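Local coordinates for protein exopolyphosphatase (PDB 1T6C) that probably hydrolyses phosphoanhydride bonds of polyphosphate or guanosine pentaphosphate, as a calcium-binding Ppx/GppA phosphatase with an actin-like fold, at residues A[247-251]-A[263-267]. Sequence-based numbering, arbitrary orientation.
Sequences WFDTF and FRQVE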
loop_
_atom_site.group_PDB
_atom_site.type_symbol
_atom_site.label_atom_id
_atom_site.label_comp_id
_atom_site.label_asym_id
_atom_site.label_seq_id
_atom_site.Cartn_x
_atom_site.Cartn_y
_atom_site.Cartn_z
ATOM N N TRP A 247 4.933 -18.662 9.092
ATOM C CA TRP A 247 3.747 -17.833 9.409
ATOM C C TRP A 247 2.518 -18.225 8.594
ATOM O O TRP A 247 1.380 -18.198 9.103
ATOM C CB TRP A 247 4.052 -16.330 9.262
ATOM C CG TRP A 247 4.837 -15.829 10.413
ATOM C CD1 TRP A 247 6.158 -15.524 10.443
ATOM C CD2 TRP A 247 4.367 -15.697 11.753
ATOM N NE1 TRP A 247 6.538 -15.182 11.720
ATOM C CE2 TRP A 247 5.445 -15.276 12.546
ATOM C CE3 TRP A 247 3.113 -15.862 12.368
ATOM C CZ2 TRP A 247 5.330 -15.053 13.898
ATOM C CZ3 TRP A 247 3.009 -15.624 13.705
ATOM C CH2 TRP A 247 4.100 -15.224 14.455
ATOM N N PHE A 248 2.708 -18.548 7.316
ATOM C CA PHE A 248 1.617 -19.068 6.508
ATOM C C PHE A 248 1.037 -20.339 7.145
ATOM O O PHE A 248 -0.157 -20.476 7.332
ATOM C CB PHE A 248 2.045 -19.338 5.058
ATOM C CG PHE A 248 0.878 -19.641 4.174
ATOM C CD1 PHE A 248 0.216 -18.624 3.499
ATOM C CD2 PHE A 248 0.395 -20.929 4.052
ATOM C CE1 PHE A 248 -0.923 -18.882 2.733
ATOM C CE2 PHE A 248 -0.695 -21.183 3.282
ATOM C CZ PHE A 248 -1.361 -20.155 2.623
ATOM N N ASP A 249 1.910 -21.252 7.530
ATOM C CA ASP A 249 1.477 -22.500 8.128
ATOM C C ASP A 249 0.773 -22.300 9.479
ATOM O O ASP A 249 -0.157 -23.041 9.810
ATOM C CB ASP A 249 2.662 -23.439 8.275
ATOM C CG ASP A 249 3.150 -23.974 6.947
ATOM O OD1 ASP A 249 2.456 -23.872 5.891
ATOM O OD2 ASP A 249 4.296 -24.464 6.885
ATOM N N THR A 250 1.159 -21.265 10.217
ATOM C CA THR A 250 0.543 -20.922 11.484
ATOM C C THR A 250 -0.856 -20.406 11.248
ATOM O O THR A 250 -1.828 -20.901 11.821
ATOM C CB THR A 250 1.408 -19.852 12.179
ATOM O OG1 THR A 250 2.634 -20.470 12.599
ATOM C CG2 THR A 250 0.799 -19.316 13.433
ATOM N N PHE A 251 -0.980 -19.427 10.368
ATOM C CA PHE A 251 -2.296 -18.812 10.162
ATOM C C PHE A 251 -3.272 -19.744 9.462
ATOM O O PHE A 251 -4.469 -19.670 9.685
ATOM C CB PHE A 251 -2.164 -17.482 9.423
ATOM C CG PHE A 251 -1.757 -16.374 10.302
ATOM C CD1 PHE A 251 -0.502 -15.852 10.242
ATOM C CD2 PHE A 251 -2.641 -15.881 11.247
ATOM C CE1 PHE A 251 -0.139 -14.793 11.090
ATOM C CE2 PHE A 251 -2.261 -14.881 12.117
ATOM C CZ PHE A 251 -1.011 -14.332 12.025
ATOM N N PHE A 263 -2.599 -13.295 18.081
ATOM C CA PHE A 263 -1.496 -12.448 17.615
ATOM C C PHE A 263 -2.000 -11.004 17.583
ATOM O O PHE A 263 -2.595 -10.561 16.598
ATOM C CB PHE A 263 -1.021 -12.910 16.233
ATOM C CG PHE A 263 -0.402 -14.279 16.246
ATOM C CD1 PHE A 263 -1.072 -15.374 15.680
ATOM C CD2 PHE A 263 0.806 -14.493 16.846
ATOM C CE1 PHE A 263 -0.497 -16.637 15.711
ATOM C CE2 PHE A 263 1.410 -15.754 16.849
ATOM C CZ PHE A 263 0.741 -16.835 16.302
ATOM N N ARG A 264 -1.723 -10.284 18.667
ATOM C CA ARG A 264 -2.257 -8.943 18.906
ATOM C C ARG A 264 -1.993 -7.941 17.799
ATOM O O ARG A 264 -2.790 -7.032 17.587
ATOM C CB ARG A 264 -1.631 -8.374 20.179
ATOM C CG ARG A 264 -2.122 -8.993 21.423
ATOM C CD ARG A 264 -1.527 -8.374 22.668
ATOM N NE ARG A 264 -1.836 -9.288 23.762
ATOM C CZ ARG A 264 -3.003 -9.344 24.368
ATOM N NH1 ARG A 264 -3.961 -8.469 24.071
ATOM N NH2 ARG A 264 -3.181 -10.244 25.332
ATOM N N GLN A 265 -0.892 -8.108 17.080
ATOM C CA GLN A 265 -0.526 -7.171 16.023
ATOM C C GLN A 265 -1.432 -7.257 14.805
ATOM O O GLN A 265 -1.535 -6.300 14.032
ATOM C CB GLN A 265 0.929 -7.375 15.621
ATOM C CG GLN A 265 1.884 -7.110 16.773
ATOM C CD GLN A 265 2.384 -8.381 17.439
ATOM O OE1 GLN A 265 1.597 -9.322 17.706
ATOM N NE2 GLN A 265 3.705 -8.454 17.664
ATOM N N VAL A 266 -2.105 -8.393 14.637
ATOM C CA VAL A 266 -3.086 -8.539 13.554
ATOM C C VAL A 266 -4.324 -7.699 13.800
ATOM O O VAL A 266 -5.033 -7.935 14.776
ATOM C CB VAL A 266 -3.485 -10.043 13.382
ATOM C CG1 VAL A 266 -4.463 -10.211 12.242
ATOM C CG2 VAL A 266 -2.204 -10.868 13.130
ATOM N N GLU A 267 -4.585 -6.731 12.927
ATOM C CA GLU A 267 -5.838 -5.970 13.036
ATOM C C GLU A 267 -7.030 -6.857 12.756
ATOM O O GLU A 267 -7.023 -7.609 11.790
ATOM C CB GLU A 267 -5.855 -4.811 12.057
ATOM C CG GLU A 267 -4.864 -3.721 12.391
ATOM C CD GLU A 267 -4.758 -2.682 11.302
ATOM O OE1 GLU A 267 -5.472 -2.777 10.257
ATOM O OE2 GLU A 267 -3.947 -1.762 11.496
#
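Phe263 pushes its ring into the last turn of helix 241-251, and Trp247 meets it edge-on: the benzo end of the indole points at one face of the phenyl ring, off-centre toward its rim (T-shaped, planes at 76°), with Trp247 CZ3 3.5 Å from Phe263 CE2. Thr250 CG2 lies 3.7 Å from Phe263 CE1; with OG1 held beside the backbone N (chi1 -70°) and bonded to Lys246 O, this methyl is the branch left to face the ring. Phe251 completes the aromatic cluster obliquely, its CE2 3.8 Å from Phe263 CD1; its CZ also reaches Val266 CG2 at 3.8 Å. Shortening Phe263 to an alanine would probably leave the Trp247 edge without the face it points at and a gap beside the Thr250 methyl and the Phe251 ring. Behind this, a type I turn, closed by Val266 N to Phe263 O (3.0 Å), presents both apolar side chains to the helix, and Glu223 hydrogen-bonds the indole NE1. Leu222 of helix 214-223 touches Trp247 and Phe263, whereas Phe251 packs on Leu275 and Ile278 of helix 274-288. The contact thus joins the helix following edge strand 238-240 of the six-stranded sheet to the loop after helix 256-262, away from the calcium site.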